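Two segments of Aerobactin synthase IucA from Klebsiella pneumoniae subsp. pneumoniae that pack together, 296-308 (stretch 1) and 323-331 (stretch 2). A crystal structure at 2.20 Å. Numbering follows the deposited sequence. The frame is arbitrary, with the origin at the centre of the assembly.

Stretch 1 296-308: EVKRGMRLARLAQ
Stretch 2 (323-331) RVMQEDGWA

Stretch 1 is helical from E296 through the L306 region, continuing a helix that begins earlier in the chain. Its core is held by i-to-i+4 bonds such as R302 N to K298 O (2.8 Å), A304 N to G300 O (2.9 Å) and R305 N to M301 O (2.8 Å), while M301 N to V297 O is stretched to 3.4 Å and weak. Stretch 2 is two short strand segments, R323 to V324 and G329 to A331, joined by an irregular link from M325 to D328. The link keeps negative phi throughout, with phi/psi of -72/130° at Q326, -95/75° at E327 and -95/24° at D328. The helix and the second strand run nearly antiparallel, at 155° between their N-to-C directions, and their axes approach to 8.4 Å. The nearest CA pairs are V297 CA to W330 CA at 6.8 Å, G300 CA to E327 CA at 4.9 Å and M301 CA to D328 CA at 5.0 Å; the partner falls from W330 to E327, then steps back to D328. No hydrogen bond crosses between the stretches; the 526 Å² of buried surface, both sides summed, comes from van der Waals packing that includes polar atoms.

V297 (chi1 m) points toward stretch 2 and sets a methyl over one face of the W330 indole. V297 CG2 sits 3.8 Å from the centroid of the W330 five-membered ring, 10° off the normal, a CH-pi geometry, and the same V297 CG2 is 3.8 Å from W330 CD2. W330 presents this face with chi1 66° (p) and chi2 -94°.

At G300 the backbones come very close, with G300 C 3.3 Å from E327 O. An ideal CB here would lie 2.9 Å from E327 O, a clash, so the absence of a side chain permits this approach. The carbonyls do not bond: G300 O and E327 O, 3.5 Å apart, are both acceptors.

M301 leaves the helix sideways, but its m, m, m rotamer brings its end nearer to stretch 2. M301 SD lies 3.4 Å from D328 C and 3.5 Å from G329 N, while M301 CG meets W330 CD1 at 3.5 Å, near the plane of the ring. M301 SD is 4.9 Å from the centroid of the W330 five-membered ring and 75° off the normal, a sulfur-aromatic contact at the edge. R302 points away from stretch 2.

L303 (t, p) points its CA-to-CB bond toward stretch 2, and L303 CD2 reaches V324 CG1 (V324 chi1 t) at 4.1 Å. L303 CG also lies 3.7 Å from Q326 OE1.

A304 points toward stretch 2 and lies close to it: A304 CA is 3.4 Å from Q326 OE1 and A304 CB 3.6 Å from D328 CB. D328 (chi1 p) directs its CA-to-CB bond away overall, yet CB still touches. Q326 has chi1 -63° and chi2 -64°, both m, and its end comes nearer to stretch 1, but A304 N to Q326 OE1, at 3.5 Å, has too poor an angle for a hydrogen bond. R305 points away.

A307 closes the contact, A307 CB packing 3.6 Å from Q326 NE2.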

# COMPACT_ATOMS: atom_id res chain seq x y z
N GLU A 296 -31.04 5.83 24.65
CA GLU A 296 -29.58 5.88 24.58
C GLU A 296 -29.05 6.42 23.25
O GLU A 296 -28.02 7.08 23.21
CB GLU A 296 -29.00 4.49 24.84
CG GLU A 296 -29.31 3.93 26.22
CD GLU A 296 -29.04 2.44 26.33
OE1 GLU A 296 -28.41 1.87 25.42
OE2 GLU A 296 -29.47 1.83 27.34
N VAL A 297 -29.75 6.12 22.16
CA VAL A 297 -29.28 6.55 20.85
C VAL A 297 -29.59 8.03 20.62
O VAL A 297 -28.99 8.67 19.76
CB VAL A 297 -29.91 5.70 19.71
CG1 VAL A 297 -29.48 4.25 19.84
CG2 VAL A 297 -31.42 5.81 19.69
N LYS A 298 -30.52 8.57 21.41
CA LYS A 298 -30.82 10.00 21.36
C LYS A 298 -29.70 10.82 21.99
O LYS A 298 -29.48 11.97 21.63
CB LYS A 298 -32.15 10.31 22.06
CG LYS A 298 -33.37 9.83 21.30
CD LYS A 298 -33.79 10.82 20.23
N ARG A 299 -28.99 10.21 22.94
CA ARG A 299 -27.84 10.84 23.58
C ARG A 299 -26.75 11.16 22.57
O ARG A 299 -26.11 12.21 22.65
CB ARG A 299 -27.26 9.95 24.68
CG ARG A 299 -28.16 9.75 25.87
CD ARG A 299 -27.46 8.90 26.92
NE ARG A 299 -28.27 8.72 28.13
CZ ARG A 299 -27.93 7.92 29.13
NH1 ARG A 299 -26.80 7.23 29.08
NH2 ARG A 299 -28.72 7.81 30.19
N GLY A 300 -26.54 10.24 21.64
CA GLY A 300 -25.55 10.43 20.59
C GLY A 300 -25.96 11.56 19.67
O GLY A 300 -25.13 12.39 19.29
N MET A 301 -27.24 11.58 19.31
CA MET A 301 -27.78 12.65 18.48
C MET A 301 -27.63 13.99 19.20
O MET A 301 -27.23 14.99 18.60
CB MET A 301 -29.25 12.39 18.16
CG MET A 301 -29.51 11.15 17.32
SD MET A 301 -28.72 11.17 15.70
CE MET A 301 -29.40 12.65 14.97
N ARG A 302 -27.97 13.99 20.48
CA ARG A 302 -27.91 15.18 21.31
C ARG A 302 -26.50 15.78 21.31
O ARG A 302 -26.32 16.98 21.13
CB ARG A 302 -28.34 14.85 22.74
CG ARG A 302 -28.30 16.02 23.71
CD ARG A 302 -28.95 15.67 25.04
NE ARG A 302 -30.34 15.24 24.86
CZ ARG A 302 -30.80 14.03 25.13
NH1 ARG A 302 -30.01 13.08 25.63
NH2 ARG A 302 -32.08 13.75 24.92
N LEU A 303 -25.51 14.92 21.51
CA LEU A 303 -24.12 15.34 21.50
C LEU A 303 -23.68 15.77 20.10
O LEU A 303 -22.89 16.70 19.94
CB LEU A 303 -23.22 14.22 22.02
CG LEU A 303 -21.72 14.52 22.17
CD1 LEU A 303 -21.48 15.64 23.17
CD2 LEU A 303 -20.97 13.26 22.59
N ALA A 304 -24.22 15.09 19.09
CA ALA A 304 -23.86 15.39 17.70
C ALA A 304 -24.40 16.75 17.26
O ALA A 304 -23.71 17.50 16.58
CB ALA A 304 -24.37 14.29 16.79
N ARG A 305 -25.64 17.05 17.64
CA ARG A 305 -26.24 18.35 17.34
C ARG A 305 -25.53 19.45 18.12
O ARG A 305 -25.38 20.57 17.64
CB ARG A 305 -27.73 18.35 17.68
CG ARG A 305 -28.57 17.46 16.80
CD ARG A 305 -30.04 17.57 17.15
NE ARG A 305 -30.85 16.68 16.33
CZ ARG A 305 -31.25 16.96 15.09
NH1 ARG A 305 -30.90 18.10 14.52
NH2 ARG A 305 -31.99 16.09 14.43
N LEU A 306 -25.10 19.11 19.33
CA LEU A 306 -24.36 20.05 20.17
C LEU A 306 -22.98 20.31 19.59
O LEU A 306 -22.38 21.36 19.84
CB LEU A 306 -24.25 19.50 21.59
CG LEU A 306 -23.74 20.45 22.68
CD1 LEU A 306 -24.61 21.69 22.79
CD2 LEU A 306 -23.67 19.72 24.01
N ALA A 307 -22.47 19.36 18.81
CA ALA A 307 -21.13 19.48 18.23
C ALA A 307 -21.10 20.45 17.05
O ALA A 307 -20.03 20.74 16.51
CB ALA A 307 -20.61 18.12 17.81
N GLN A 308 -22.27 20.95 16.66
CA GLN A 308 -22.37 21.93 15.59
C GLN A 308 -22.40 23.36 16.13
O GLN A 308 -22.38 24.33 15.37
CB GLN A 308 -23.63 21.68 14.75
CG GLN A 308 -23.58 20.40 13.94
CD GLN A 308 -22.47 20.42 12.90
OE1 GLN A 308 -21.43 19.77 13.07
NE2 GLN A 308 -22.67 21.16 11.82
N ARG A 323 -10.59 14.37 19.53
CA ARG A 323 -11.80 14.13 18.75
C ARG A 323 -12.81 13.31 19.55
O ARG A 323 -12.45 12.53 20.42
CB ARG A 323 -11.49 13.39 17.44
CG ARG A 323 -10.54 14.11 16.49
CD ARG A 323 -11.05 15.48 16.06
NE ARG A 323 -12.30 15.42 15.29
CZ ARG A 323 -12.37 15.19 13.98
NH1 ARG A 323 -11.27 14.97 13.28
NH2 ARG A 323 -13.54 15.18 13.37
N VAL A 324 -14.09 13.52 19.23
CA VAL A 324 -15.15 12.62 19.66
C VAL A 324 -15.73 11.97 18.41
O VAL A 324 -16.04 12.65 17.44
CB VAL A 324 -16.25 13.36 20.45
CG1 VAL A 324 -17.41 12.42 20.78
CG2 VAL A 324 -15.68 13.94 21.73
N MET A 325 -15.86 10.64 18.43
CA MET A 325 -16.54 9.92 17.35
C MET A 325 -18.04 10.07 17.50
O MET A 325 -18.67 9.37 18.29
CB MET A 325 -16.15 8.44 17.35
CG MET A 325 -14.79 8.16 16.74
SD MET A 325 -14.32 6.43 16.92
CE MET A 325 -12.89 6.34 15.83
N GLN A 326 -18.61 11.00 16.73
CA GLN A 326 -20.02 11.34 16.85
C GLN A 326 -20.93 10.25 16.32
O GLN A 326 -20.75 9.75 15.21
CB GLN A 326 -20.32 12.65 16.11
CG GLN A 326 -19.59 13.86 16.66
CD GLN A 326 -19.99 14.21 18.08
OE1 GLN A 326 -21.03 13.77 18.57
NE2 GLN A 326 -19.16 14.99 18.75
N GLU A 327 -21.92 9.88 17.14
CA GLU A 327 -22.96 8.95 16.73
C GLU A 327 -24.17 9.75 16.25
O GLU A 327 -25.18 9.85 16.94
CB GLU A 327 -23.33 8.03 17.89
CG GLU A 327 -22.15 7.24 18.43
CD GLU A 327 -22.46 6.54 19.74
OE1 GLU A 327 -23.65 6.40 20.08
OE2 GLU A 327 -21.50 6.14 20.44
N ASP A 328 -24.04 10.32 15.05
CA ASP A 328 -25.00 11.30 14.54
C ASP A 328 -26.08 10.67 13.67
O ASP A 328 -26.68 11.35 12.83
CB ASP A 328 -24.26 12.39 13.75
CG ASP A 328 -23.42 11.83 12.61
OD1 ASP A 328 -23.61 10.64 12.25
OD2 ASP A 328 -22.57 12.57 12.07
N GLY A 329 -26.33 9.39 13.87
CA GLY A 329 -27.36 8.69 13.12
C GLY A 329 -27.74 7.37 13.75
O GLY A 329 -26.90 6.68 14.33
N TRP A 330 -29.01 7.00 13.62
CA TRP A 330 -29.49 5.72 14.13
C TRP A 330 -30.75 5.31 13.39
O TRP A 330 -31.43 6.13 12.79
CB TRP A 330 -29.77 5.80 15.63
CG TRP A 330 -30.90 6.72 15.99
CD1 TRP A 330 -30.80 8.03 16.35
CD2 TRP A 330 -32.30 6.40 16.04
NE1 TRP A 330 -32.05 8.55 16.61
CE2 TRP A 330 -32.98 7.57 16.43
CE3 TRP A 330 -33.04 5.24 15.79
CZ2 TRP A 330 -34.37 7.61 16.58
CZ3 TRP A 330 -34.41 5.28 15.93
CH2 TRP A 330 -35.06 6.46 16.33
N ALA A 331 -31.05 4.02 13.44
CA ALA A 331 -32.23 3.50 12.78
C ALA A 331 -32.71 2.23 13.47
O ALA A 331 -31.98 1.63 14.27
CB ALA A 331 -31.95 3.25 11.31